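Local atomic coordinates of acid phosphatase (Mycobacterium tuberculosis, PDB entry 2A6P), a protein that removes phosphate from a broad range of monoesters, including fructose 1,6-bisphosphate, and can thereby sustain gluconeogenesis. Residues 14-19 / 179-184; 68-73 / 148-153; 112-117 / 166-171; 89-94 / 120-125; 59-64 / 80-85. One frame throughout, in Å; residues are numbered along the deposited sequence.

Contact 1: residues 14-19 / 179-184. With SO4 (sulfate ion), chain C.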
# COMPACT_ATOMS: atom_id res chain seq x y z
N LEU A 14 -7.11 10.71 -1.63
CA LEU A 14 -6.81 9.76 -2.69
C LEU A 14 -5.81 10.39 -3.63
O LEU A 14 -5.80 11.61 -3.81
CB LEU A 14 -8.06 9.37 -3.49
CG LEU A 14 -9.48 9.22 -2.93
CD1 LEU A 14 -10.12 8.02 -3.62
CD2 LEU A 14 -9.50 9.03 -1.44
N LEU A 15 -4.94 9.57 -4.21
CA LEU A 15 -3.96 10.07 -5.16
C LEU A 15 -4.06 9.24 -6.43
O LEU A 15 -4.17 8.02 -6.36
CB LEU A 15 -2.54 9.96 -4.61
CG LEU A 15 -2.28 10.75 -3.32
CD1 LEU A 15 -2.69 9.91 -2.10
CD2 LEU A 15 -0.82 11.09 -3.26
N LEU A 16 -4.04 9.90 -7.57
CA LEU A 16 -4.12 9.21 -8.86
C LEU A 16 -2.95 9.61 -9.75
O LEU A 16 -2.74 10.80 -10.02
CB LEU A 16 -5.43 9.59 -9.58
CG LEU A 16 -5.52 9.11 -11.04
CD1 LEU A 16 -5.55 7.58 -11.08
CD2 LEU A 16 -6.76 9.68 -11.73
N ARG A 17 -2.17 8.62 -10.19
CA ARG A 17 -1.05 8.91 -11.09
C ARG A 17 -1.62 8.98 -12.51
O ARG A 17 -2.55 8.25 -12.84
CB ARG A 17 0.02 7.80 -11.04
CG ARG A 17 1.19 8.07 -12.01
CD ARG A 17 2.26 7.00 -11.96
NE ARG A 17 3.38 7.29 -12.86
CZ ARG A 17 4.33 6.42 -13.18
NH1 ARG A 17 4.30 5.19 -12.68
NH2 ARG A 17 5.30 6.75 -14.02
N HIS A 18 -1.07 9.86 -13.33
CA HIS A 18 -1.54 9.98 -14.71
C HIS A 18 -1.24 8.70 -15.50
O HIS A 18 -0.44 7.85 -15.08
CB HIS A 18 -0.87 11.18 -15.38
CG HIS A 18 0.61 11.06 -15.48
ND1 HIS A 18 1.24 10.18 -16.34
CD2 HIS A 18 1.60 11.71 -14.83
CE1 HIS A 18 2.55 10.30 -16.21
NE2 HIS A 18 2.80 11.22 -15.30
N GLY A 19 -1.88 8.57 -16.66
CA GLY A 19 -1.68 7.41 -17.49
C GLY A 19 -0.31 7.36 -18.13
O GLY A 19 0.53 8.26 -17.96
N ALA A 179 -1.63 5.41 -13.85
CA ALA A 179 -3.07 5.27 -13.70
C ALA A 179 -3.46 4.47 -12.47
O ALA A 179 -4.53 3.87 -12.43
CB ALA A 179 -3.68 4.63 -14.95
N SER A 180 -2.59 4.44 -11.46
CA SER A 180 -2.89 3.72 -10.23
C SER A 180 -3.37 4.68 -9.13
O SER A 180 -3.06 5.88 -9.15
CB SER A 180 -1.66 2.95 -9.75
OG SER A 180 -0.65 3.83 -9.29
N ILE A 181 -4.11 4.14 -8.17
CA ILE A 181 -4.67 4.90 -7.06
C ILE A 181 -4.15 4.44 -5.69
O ILE A 181 -4.04 3.24 -5.42
CB ILE A 181 -6.23 4.79 -7.06
CG1 ILE A 181 -6.80 5.36 -8.38
CG2 ILE A 181 -6.82 5.51 -5.84
CD1 ILE A 181 -8.29 5.10 -8.55
N GLY A 182 -3.81 5.42 -4.85
CA GLY A 182 -3.36 5.14 -3.50
C GLY A 182 -4.35 5.88 -2.61
O GLY A 182 -4.82 6.95 -3.03
N ILE A 183 -4.70 5.34 -1.44
CA ILE A 183 -5.67 5.99 -0.55
C ILE A 183 -5.16 6.11 0.89
O ILE A 183 -4.77 5.12 1.51
CB ILE A 183 -7.02 5.22 -0.53
CG1 ILE A 183 -7.61 5.18 -1.94
CG2 ILE A 183 -7.99 5.88 0.44
CD1 ILE A 183 -8.91 4.46 -2.04
N CYS A 184 -5.16 7.33 1.41
CA CYS A 184 -4.69 7.60 2.77
C CYS A 184 -5.84 7.93 3.70
O CYS A 184 -6.75 8.67 3.34
CB CYS A 184 -3.71 8.77 2.76
SG CYS A 184 -2.22 8.50 1.83
S SO4 C . 6.21 9.72 -16.52
O1 SO4 C . 5.51 8.44 -16.18
O2 SO4 C . 5.81 10.08 -17.98
O3 SO4 C . 5.69 10.75 -15.70
O4 SO4 C . 7.60 9.36 -16.59
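L15 and G182 form a hydrogen-bonded antiparallel pair: L15 N donates to G182 O at 2.9 Å, and G182 N returns a bond to L15 O. Two residues on, R17 N donates to S180 O at 3.1 Å in a nearly straight bond (169° at the hydrogen). Past the strand end the pattern changes. A179 N turns to H18 O at 3.0 Å, standing well above that carbonyl's plane, and makes a weak second bond to R17 O. H18, inferred to carry the phosphoryl group as a tele-phosphohistidine, has both ring nitrogens engaged. ND1 donates to G19 O at 2.6 Å, in the ring plane and on a carbonyl lone pair, which fixes the ring's rotation; NE2 reaches O3 of the bound sulfate in a weak bond. R17 is extended from CG to NE; its NH2 lies at sulfate O1, though its position is less certain, while NH1 is held by M176 O. T21 and T30 also bind the ion. S180 OG bonds P177 O. On one sheet face L16 CD1 packs on I181 CG1 (3.7 Å), and L14 lies beside I183. That face is covered by helix 39-53, through A48, L51 and L52; on the other, L15 and C184 meet helix 153-163. Strand 13-17 sits between 147-151, its parallel neighbour, where L14 and L16 bond F149, and the antiparallel strand 180-187.

Contact 2: residues 68-73 / 148-153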
# COMPACT_ATOMS: atom_id res chain seq x y z
N ARG A 68 0.23 18.61 -18.91
CA ARG A 68 -0.89 18.24 -19.76
C ARG A 68 -1.29 16.77 -19.58
O ARG A 68 -2.48 16.44 -19.65
CB ARG A 68 -0.55 18.50 -21.23
CG ARG A 68 -1.78 18.37 -22.14
CD ARG A 68 -2.88 19.35 -21.69
NE ARG A 68 -4.22 18.75 -21.71
CZ ARG A 68 -5.33 19.39 -21.35
NH1 ARG A 68 -5.28 20.65 -20.93
NH2 ARG A 68 -6.50 18.76 -21.39
N ARG A 69 -0.32 15.90 -19.35
CA ARG A 69 -0.64 14.48 -19.16
C ARG A 69 -1.53 14.25 -17.93
O ARG A 69 -2.30 13.29 -17.90
CB ARG A 69 0.64 13.64 -19.07
CG ARG A 69 1.64 14.05 -17.99
CD ARG A 69 2.91 13.21 -18.11
NE ARG A 69 3.99 13.60 -17.20
CZ ARG A 69 4.78 14.66 -17.38
NH1 ARG A 69 4.61 15.45 -18.42
NH2 ARG A 69 5.78 14.89 -16.52
N THR A 70 -1.41 15.10 -16.91
CA THR A 70 -2.23 14.97 -15.71
C THR A 70 -3.58 15.66 -15.92
O THR A 70 -4.62 15.15 -15.48
CB THR A 70 -1.54 15.55 -14.44
OG1 THR A 70 -0.87 16.78 -14.76
CG2 THR A 70 -0.53 14.55 -13.86
N LEU A 71 -3.57 16.81 -16.59
CA LEU A 71 -4.83 17.51 -16.85
C LEU A 71 -5.68 16.60 -17.74
O LEU A 71 -6.88 16.44 -17.52
CB LEU A 71 -4.57 18.84 -17.56
CG LEU A 71 -3.98 19.95 -16.68
CD1 LEU A 71 -3.57 21.13 -17.55
CD2 LEU A 71 -5.02 20.39 -15.64
N ASP A 72 -5.03 16.02 -18.74
CA ASP A 72 -5.69 15.12 -19.68
C ASP A 72 -6.32 13.95 -18.94
O ASP A 72 -7.48 13.58 -19.20
CB ASP A 72 -4.69 14.58 -20.69
CG ASP A 72 -5.11 14.83 -22.12
OD1 ASP A 72 -6.28 14.54 -22.45
OD2 ASP A 72 -4.27 15.29 -22.91
N THR A 73 -5.55 13.35 -18.04
CA THR A 73 -6.04 12.21 -17.27
C THR A 73 -7.31 12.57 -16.49
O THR A 73 -8.30 11.82 -16.51
CB THR A 73 -4.96 11.71 -16.28
OG1 THR A 73 -3.81 11.28 -17.01
CG2 THR A 73 -5.49 10.54 -15.46
N LEU A 148 -8.79 14.60 -3.60
CA LEU A 148 -8.18 13.82 -4.67
C LEU A 148 -7.05 14.57 -5.39
O LEU A 148 -7.27 15.64 -5.97
CB LEU A 148 -9.24 13.39 -5.69
CG LEU A 148 -8.72 12.72 -6.98
CD1 LEU A 148 -7.93 11.48 -6.65
CD2 LEU A 148 -9.88 12.37 -7.89
N PHE A 149 -5.85 14.01 -5.34
CA PHE A 149 -4.71 14.61 -6.01
C PHE A 149 -4.46 13.84 -7.30
O PHE A 149 -4.34 12.61 -7.27
CB PHE A 149 -3.42 14.48 -5.18
CG PHE A 149 -3.34 15.38 -3.97
CD1 PHE A 149 -4.24 16.42 -3.76
CD2 PHE A 149 -2.30 15.20 -3.05
CE1 PHE A 149 -4.11 17.28 -2.66
CE2 PHE A 149 -2.16 16.05 -1.94
CZ PHE A 149 -3.07 17.10 -1.75
N VAL A 150 -4.39 14.55 -8.42
CA VAL A 150 -4.07 13.90 -9.70
C VAL A 150 -2.64 14.40 -9.90
O VAL A 150 -2.43 15.58 -10.19
CB VAL A 150 -4.98 14.38 -10.82
CG1 VAL A 150 -4.57 13.70 -12.15
CG2 VAL A 150 -6.43 14.08 -10.45
N SER A 151 -1.67 13.51 -9.74
CA SER A 151 -0.26 13.90 -9.80
C SER A 151 0.68 12.90 -10.49
O SER A 151 0.28 12.23 -11.45
CB SER A 151 0.19 14.19 -8.35
OG SER A 151 1.54 14.58 -8.23
N HIS A 152 1.92 12.81 -10.02
CA HIS A 152 2.92 11.92 -10.61
C HIS A 152 3.46 10.82 -9.69
O HIS A 152 3.20 10.81 -8.49
CB HIS A 152 4.08 12.75 -11.17
CG HIS A 152 3.65 13.81 -12.14
ND1 HIS A 152 3.07 14.99 -11.74
CD2 HIS A 152 3.68 13.84 -13.49
CE1 HIS A 152 2.77 15.72 -12.80
NE2 HIS A 152 3.13 15.04 -13.88
N GLY A 153 4.23 9.90 -10.28
CA GLY A 153 4.78 8.77 -9.55
C GLY A 153 5.55 9.08 -8.29
O GLY A 153 5.12 8.71 -7.18
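T70, on helix 68-76, points at the end of strand 147-151 and meets three consecutive residues. V150 comes first: with CG1 anti to its backbone N (chi1 178°), that methyl rests 3.6 Å from T70 O. At S151 the contact is with the backbone, T70 CG2 lying 3.4 Å from S151 O, while S151 OG bonds L88 O. H152 follows, its ring meeting T70 over one face and R69 at an edge. T70 CG2 is displaced toward the rim, in a CH-pi contact 3.9 Å from the centroid. R69 NE lies 3.7 Å from H152 NE2, near the imidazole plane, and NE2 in turn lies over a face of the guanidinium, the two planes 73° apart. NE2 is nonetheless buried without a hydrogen-bond partner in the model. No hydrogen bond joins the segments: R69 is held by T33 O at NH1 and G31 O at NH2, and T70 OG1 is bonded to S65 O and R67 O. H152, by similarity the transition-state stabiliser, also meets the ring of H18, the inferred phosphohistidine residue. H18 and H152, each just past the C-terminal end of a parallel strand, with R69 beside them, are consistent with the active-site pocket of the histidine phosphatase superfamily.

Contact 3: residues 112-117 / 166-171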
# COMPACT_ATOMS: atom_id res chain seq x y z
N LEU A 112 19.24 6.86 -6.08
CA LEU A 112 17.81 6.68 -5.84
C LEU A 112 17.40 8.13 -5.67
O LEU A 112 18.06 8.88 -4.96
CB LEU A 112 17.51 5.94 -4.53
CG LEU A 112 17.53 4.41 -4.48
CD1 LEU A 112 17.18 3.99 -3.05
CD2 LEU A 112 16.55 3.80 -5.49
N VAL A 113 16.33 8.54 -6.34
CA VAL A 113 15.92 9.92 -6.23
C VAL A 113 15.65 10.26 -4.76
O VAL A 113 15.92 11.37 -4.31
CB VAL A 113 14.66 10.20 -7.09
CG1 VAL A 113 13.48 9.35 -6.60
CG2 VAL A 113 14.32 11.69 -7.05
N TRP A 114 15.16 9.27 -4.03
CA TRP A 114 14.81 9.41 -2.61
C TRP A 114 15.92 9.79 -1.65
O TRP A 114 15.66 10.41 -0.61
CB TRP A 114 14.16 8.11 -2.12
CG TRP A 114 13.06 7.71 -3.00
CD1 TRP A 114 13.09 6.75 -3.97
CD2 TRP A 114 11.79 8.35 -3.10
NE1 TRP A 114 11.91 6.75 -4.68
CE2 TRP A 114 11.09 7.73 -4.16
CE3 TRP A 114 11.17 9.39 -2.39
CZ2 TRP A 114 9.80 8.12 -4.54
CZ3 TRP A 114 9.88 9.78 -2.76
CH2 TRP A 114 9.21 9.14 -3.83
N THR A 115 17.15 9.40 -1.98
CA THR A 115 18.29 9.69 -1.12
C THR A 115 19.26 10.71 -1.74
O THR A 115 19.91 11.47 -1.01
CB THR A 115 19.05 8.39 -0.81
OG1 THR A 115 19.39 7.74 -2.05
CG2 THR A 115 18.18 7.45 0.01
N HIS A 116 19.34 10.75 -3.07
CA HIS A 116 20.26 11.67 -3.74
C HIS A 116 19.66 12.97 -4.26
O HIS A 116 20.26 14.04 -4.13
CB HIS A 116 20.96 10.97 -4.90
CG HIS A 116 21.67 9.72 -4.53
ND1 HIS A 116 22.83 9.31 -5.16
CD2 HIS A 116 21.39 8.77 -3.60
CE1 HIS A 116 23.23 8.16 -4.63
NE2 HIS A 116 22.38 7.81 -3.69
N GLY A 117 18.49 12.89 -4.87
CA GLY A 117 17.90 14.08 -5.44
C GLY A 117 18.43 14.21 -6.86
O GLY A 117 19.06 13.28 -7.38
N LEU A 166 6.92 9.38 7.65
CA LEU A 166 8.20 8.71 7.53
C LEU A 166 9.16 9.66 6.79
O LEU A 166 8.72 10.62 6.15
CB LEU A 166 8.05 7.41 6.72
CG LEU A 166 7.28 6.24 7.33
CD1 LEU A 166 6.97 5.21 6.25
CD2 LEU A 166 8.10 5.61 8.45
N PRO A 167 10.49 9.43 6.90
CA PRO A 167 11.46 10.29 6.21
C PRO A 167 11.21 10.07 4.72
O PRO A 167 10.83 8.96 4.31
CB PRO A 167 12.81 9.73 6.65
CG PRO A 167 12.51 9.09 7.98
CD PRO A 167 11.17 8.43 7.74
N LEU A 168 11.41 11.10 3.92
CA LEU A 168 11.15 10.99 2.49
C LEU A 168 11.96 9.88 1.84
O LEU A 168 11.59 9.36 0.79
CB LEU A 168 11.46 12.32 1.80
CG LEU A 168 10.43 12.83 0.79
CD1 LEU A 168 11.15 13.59 -0.32
CD2 LEU A 168 9.64 11.68 0.22
N ALA A 169 13.07 9.52 2.47
CA ALA A 169 13.92 8.45 1.95
C ALA A 169 13.13 7.17 1.72
O ALA A 169 13.50 6.36 0.88
CB ALA A 169 15.06 8.18 2.93
N GLU A 170 12.04 7.00 2.48
CA GLU A 170 11.20 5.81 2.39
C GLU A 170 10.28 5.76 1.17
O GLU A 170 9.56 4.77 0.98
CB GLU A 170 10.35 5.65 3.67
CG GLU A 170 11.12 5.59 4.99
CD GLU A 170 12.19 4.51 5.03
OE1 GLU A 170 12.11 3.53 4.26
OE2 GLU A 170 13.11 4.62 5.86
N GLY A 171 10.28 6.81 0.35
CA GLY A 171 9.44 6.81 -0.84
C GLY A 171 9.77 5.65 -1.78
O GLY A 171 8.98 5.28 -2.65
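W114 lays the face of its indole on the backbone of G171. G171 CA stands 3.4 Å from the centroid of the six-membered ring and only 10° off its normal, a CH-pi contact made almost squarely over the face, while G171 C is 3.4 Å from W114 CE2. G171 has no side chain, and its CA, C and O lie against the ring. V113 CG1 covers the opposite face, offset toward the rim. L168 meets the indole differently: its side chain crosses that of W114 at about a right angle, and L168 CD2 touches W114 CZ3 at 3.5 Å. Two carbonyls border the tryptophan, L168 O at 3.2 Å from W114 CE3 and A169 O at 3.5 Å from W114 CB. The chi1 of W114, -52°, sets CG anti to the carbonyl carbon, beside the backbone N. H154 and R157 of helix 153-163 also touch W114, and V124 and V127 of helix 124-141 touch L168. The contact is packing of an aromatic face on a glycine backbone, joining helix 113-116 to the 3-10 segment that follows helix 153-163, within the helical part of the histidine phosphatase fold.

Contact 4: residues 89-94 / 120-125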
# COMPACT_ATOMS: atom_id res chain seq x y z
N ALA A 89 3.30 19.06 -8.94
CA ALA A 89 4.18 18.76 -10.07
C ALA A 89 5.16 17.64 -9.73
O ALA A 89 5.48 17.41 -8.56
CB ALA A 89 4.94 20.02 -10.49
N GLU A 90 5.63 16.92 -10.74
CA GLU A 90 6.57 15.84 -10.47
C GLU A 90 7.88 16.41 -9.95
O GLU A 90 8.12 17.61 -10.02
CB GLU A 90 6.85 15.03 -11.75
CG GLU A 90 7.84 13.88 -11.56
CD GLU A 90 7.44 12.93 -10.43
OE1 GLU A 90 7.45 13.33 -9.25
OE2 GLU A 90 7.10 11.77 -10.75
N TRP A 91 8.71 15.53 -9.41
CA TRP A 91 10.02 15.90 -8.89
C TRP A 91 10.77 16.56 -10.05
O TRP A 91 10.79 16.02 -11.14
CB TRP A 91 10.77 14.63 -8.46
CG TRP A 91 11.94 14.85 -7.54
CD1 TRP A 91 12.98 15.72 -7.71
CD2 TRP A 91 12.19 14.16 -6.30
NE1 TRP A 91 13.86 15.61 -6.66
CE2 TRP A 91 13.40 14.67 -5.78
CE3 TRP A 91 11.50 13.17 -5.58
CZ2 TRP A 91 13.95 14.21 -4.57
CZ3 TRP A 91 12.05 12.71 -4.37
CH2 TRP A 91 13.26 13.24 -3.88
N ASP A 92 11.36 17.74 -9.82
CA ASP A 92 12.13 18.42 -10.86
C ASP A 92 13.44 17.65 -11.03
O ASP A 92 14.29 17.68 -10.15
CB ASP A 92 12.45 19.85 -10.44
CG ASP A 92 13.31 20.58 -11.46
OD1 ASP A 92 13.69 19.97 -12.49
OD2 ASP A 92 13.62 21.76 -11.22
N TYR A 93 13.59 16.96 -12.16
CA TYR A 93 14.78 16.14 -12.39
C TYR A 93 16.03 16.86 -12.87
O TYR A 93 17.07 16.23 -13.03
CB TYR A 93 14.45 15.00 -13.34
CG TYR A 93 13.38 14.07 -12.80
CD1 TYR A 93 12.11 14.02 -13.37
CD2 TYR A 93 13.65 13.23 -11.71
CE1 TYR A 93 11.12 13.17 -12.88
CE2 TYR A 93 12.67 12.38 -11.19
CZ TYR A 93 11.40 12.36 -11.78
OH TYR A 93 10.44 11.52 -11.27
N GLY A 94 15.94 18.16 -13.09
CA GLY A 94 17.10 18.90 -13.55
C GLY A 94 17.93 18.21 -14.63
O GLY A 94 17.41 17.85 -15.68
N ALA A 120 20.81 20.11 -10.42
CA ALA A 120 20.21 21.22 -11.16
C ALA A 120 18.69 21.15 -11.11
O ALA A 120 18.00 21.79 -11.91
CB ALA A 120 20.68 21.22 -12.63
N GLY A 121 18.17 20.35 -10.17
CA GLY A 121 16.73 20.20 -9.99
C GLY A 121 16.37 20.27 -8.52
O GLY A 121 17.02 20.99 -7.76
N GLU A 122 15.34 19.53 -8.10
CA GLU A 122 14.92 19.55 -6.70
C GLU A 122 15.71 18.59 -5.83
O GLU A 122 16.03 17.47 -6.24
CB GLU A 122 13.43 19.21 -6.55
CG GLU A 122 12.49 20.30 -7.01
CD GLU A 122 11.04 19.96 -6.75
OE1 GLU A 122 10.52 20.36 -5.68
OE2 GLU A 122 10.42 19.30 -7.59
N SER A 123 16.03 19.05 -4.63
CA SER A 123 16.75 18.23 -3.67
C SER A 123 15.69 17.52 -2.83
O SER A 123 14.52 17.90 -2.87
CB SER A 123 17.59 19.10 -2.75
OG SER A 123 16.74 19.88 -1.94
N VAL A 124 16.11 16.53 -2.06
CA VAL A 124 15.19 15.79 -1.20
C VAL A 124 14.47 16.76 -0.26
O VAL A 124 13.24 16.72 -0.12
CB VAL A 124 15.95 14.70 -0.38
CG1 VAL A 124 15.00 14.00 0.59
CG2 VAL A 124 16.60 13.69 -1.33
N ALA A 125 15.24 17.65 0.36
CA ALA A 125 14.71 18.64 1.29
C ALA A 125 13.56 19.44 0.66
O ALA A 125 12.52 19.64 1.28
CB ALA A 125 15.83 19.59 1.72
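D92 and E122 trade backbone and side-chain bonds where the loop carrying the presumed acid-base residue E90 of this histidine phosphatase meets the lead-in to helix 124-141. Three hydrogen bonds cross the contact. E122 N donates to D92 O at 3.0 Å; in return D92 N donates to E122 OE2 at 2.9 Å, on the anti lone pair of that oxygen. The third comes from the indole: W91 NE1 reaches E122 O at 2.9 Å and 167°, with the acceptor close to the ring plane but the donor well above the plane of the carbonyl. E122 thus holds W91 with its backbone O, and D92 with its backbone N and carboxylate; the chain extended beyond CG brings OE2 to D92 N. Its other oxygen, OE1, makes a salt bridge to R130, which probably offsets the charge of the E122 carboxylate, near that of D92.

Within the loop, D92 CG is anti to the backbone N (chi1 177°) and OD1 accepts from G94 N, an Asx turn. E90 OE1 takes the backbone N of F155, as well as that of W91, and OE2 that of H154; the carboxylate beside H152 is thus held by main-chain donors.

Apolar and close backbone contacts fill the rest. W91 CZ2 lies 4.2 Å from V124 CG2, at the first turn of the helix that S123 N-caps. G94 and G121 are both glycines, and their backbones come within 3.8 Å, CA to CA. Alongside, D92 CB packs against E122 CG at 3.5 Å.

Contact 5: residues 59-64 / 80-85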
# COMPACT_ATOMS: atom_id res chain seq x y z
N ASP A 59 -18.30 14.50 -1.92
CA ASP A 59 -18.13 15.83 -2.51
C ASP A 59 -16.64 16.19 -2.58
O ASP A 59 -16.21 17.18 -2.00
CB ASP A 59 -18.90 16.84 -1.66
CG ASP A 59 -18.86 18.25 -2.24
OD1 ASP A 59 -18.98 18.38 -3.48
OD2 ASP A 59 -18.73 19.21 -1.44
N PRO A 60 -15.86 15.40 -3.32
CA PRO A 60 -14.41 15.52 -3.55
C PRO A 60 -13.89 16.83 -4.14
O PRO A 60 -14.44 17.35 -5.11
CB PRO A 60 -14.10 14.36 -4.50
CG PRO A 60 -15.25 13.44 -4.35
CD PRO A 60 -16.41 14.34 -4.18
N ILE A 61 -12.81 17.35 -3.55
CA ILE A 61 -12.18 18.54 -4.10
C ILE A 61 -10.98 17.96 -4.85
O ILE A 61 -10.14 17.27 -4.27
CB ILE A 61 -11.71 19.54 -3.01
CG1 ILE A 61 -10.97 20.71 -3.69
CG2 ILE A 61 -10.84 18.84 -2.00
CD1 ILE A 61 -10.47 21.78 -2.73
N VAL A 62 -10.92 18.23 -6.16
CA VAL A 62 -9.85 17.71 -7.01
C VAL A 62 -8.76 18.73 -7.33
O VAL A 62 -9.03 19.78 -7.93
CB VAL A 62 -10.42 17.17 -8.34
CG1 VAL A 62 -9.31 16.59 -9.19
CG2 VAL A 62 -11.50 16.11 -8.05
N ILE A 63 -7.53 18.41 -6.92
CA ILE A 63 -6.36 19.24 -7.15
C ILE A 63 -5.52 18.50 -8.19
O ILE A 63 -5.26 17.30 -8.04
CB ILE A 63 -5.56 19.44 -5.84
CG1 ILE A 63 -6.41 20.17 -4.80
CG2 ILE A 63 -4.33 20.30 -6.11
CD1 ILE A 63 -7.58 19.37 -4.28
N CYS A 64 -5.07 19.21 -9.22
CA CYS A 64 -4.32 18.58 -10.31
C CYS A 64 -2.98 19.24 -10.66
O CYS A 64 -2.83 20.45 -10.54
CB CYS A 64 -5.22 18.55 -11.56
SG CYS A 64 -4.64 17.59 -13.00
N THR A 80 -13.89 16.85 -12.58
CA THR A 80 -13.91 18.29 -12.78
C THR A 80 -12.88 18.78 -11.77
O THR A 80 -13.00 18.54 -10.56
CB THR A 80 -15.32 18.88 -12.51
OG1 THR A 80 -15.66 18.72 -11.13
CG2 THR A 80 -16.36 18.17 -13.36
N VAL A 81 -11.85 19.44 -12.29
CA VAL A 81 -10.75 19.95 -11.46
C VAL A 81 -11.10 21.26 -10.76
O VAL A 81 -11.58 22.21 -11.38
CB VAL A 81 -9.48 20.15 -12.32
CG1 VAL A 81 -8.35 20.73 -11.46
CG2 VAL A 81 -9.06 18.82 -12.94
N ASN A 82 -10.83 21.31 -9.46
CA ASN A 82 -11.11 22.49 -8.64
C ASN A 82 -9.90 23.42 -8.53
O ASN A 82 -10.06 24.63 -8.48
CB ASN A 82 -11.55 22.07 -7.23
CG ASN A 82 -12.84 21.27 -7.25
OD1 ASN A 82 -13.90 21.80 -7.59
ND2 ASN A 82 -12.76 20.00 -6.89
N GLU A 83 -8.71 22.84 -8.48
CA GLU A 83 -7.48 23.63 -8.36
C GLU A 83 -6.35 23.01 -9.19
O GLU A 83 -6.11 21.79 -9.11
CB GLU A 83 -7.01 23.69 -6.90
CG GLU A 83 -8.08 23.93 -5.84
CD GLU A 83 -8.32 25.40 -5.53
OE1 GLU A 83 -7.36 26.19 -5.62
OE2 GLU A 83 -9.46 25.77 -5.16
N VAL A 84 -5.66 23.84 -9.97
CA VAL A 84 -4.52 23.38 -10.76
C VAL A 84 -3.33 24.09 -10.12
O VAL A 84 -3.32 25.32 -10.02
CB VAL A 84 -4.63 23.79 -12.24
CG1 VAL A 84 -3.36 23.37 -12.99
CG2 VAL A 84 -5.84 23.14 -12.86
N THR A 85 -2.34 23.33 -9.66
CA THR A 85 -1.18 23.92 -9.01
C THR A 85 0.11 23.12 -9.16
O THR A 85 0.11 21.89 -9.14
CB THR A 85 -1.49 24.12 -7.49
OG1 THR A 85 -0.29 24.45 -6.77
CG2 THR A 85 -2.10 22.84 -6.91
O HOH W 1 -14.47 18.52 -7.94
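I63 and E83 pair in parallel between the two strands of a beta-alpha-beta unit, strand 61-64, helix 68-76 and strand 83-84, whose last strand is the sheet's edge within the chain. The side chain of I63 can be followed outward. I63 CB stands 4.1 Å from E83 O. CG1, anti to the carbonyl carbon (chi1 -62°), runs beside E83 CB, the two side chains pointing the same way; CD1, the tip, has no close partner in 80-85. CG2, anti to the backbone N, meets E83 O and also T85, the side chains side by side; the T85 hydroxyl bonds L87 N. The next pair, C64 and V84, faces the opposite side, where C64 CB packs on V81 CG1 at 3.8 Å and helix 68-76 covers C64 through T70 and L71.

Backbone bonds join the strands. V62 O is gripped twice, by N82 N at 2.8 Å and by E83 N at 3.1 Å; C64 N then donates to E83 O at 2.8 Å, and T85 N to C64 O. Before the strands pair, a water donates to both P60 O and T80 O. On its other edge, strand 61-64 bonds strand 147-151. The tightest apolar touch is methyl on methyl: I63 CG2 to T85 CG2, 3.5 Å.

Contacts 1, 2 and 5 share the mixed sheet: strand 61-64 lies between 83-84 and 147-151, and 13-17 between 147-151 and 180-187. Centres are about 9 Å apart for contacts 1 and 2, about 10 Å for 2 and 5. Contacts 3 and 4, about 12 Å apart, meet in the helical part through V113, W114, W91 and V124; contact 3 is about 27 Å from contact 5, across the chain's centre. Along the chain contact 1 encloses all the others and contact 2 encloses contact 4; contact 2 crosses 3 and 5, and 5 closes before 3 and 4 open. H18, H152 and E90, from contacts 1, 2 and 4, meet at what is probably one active site.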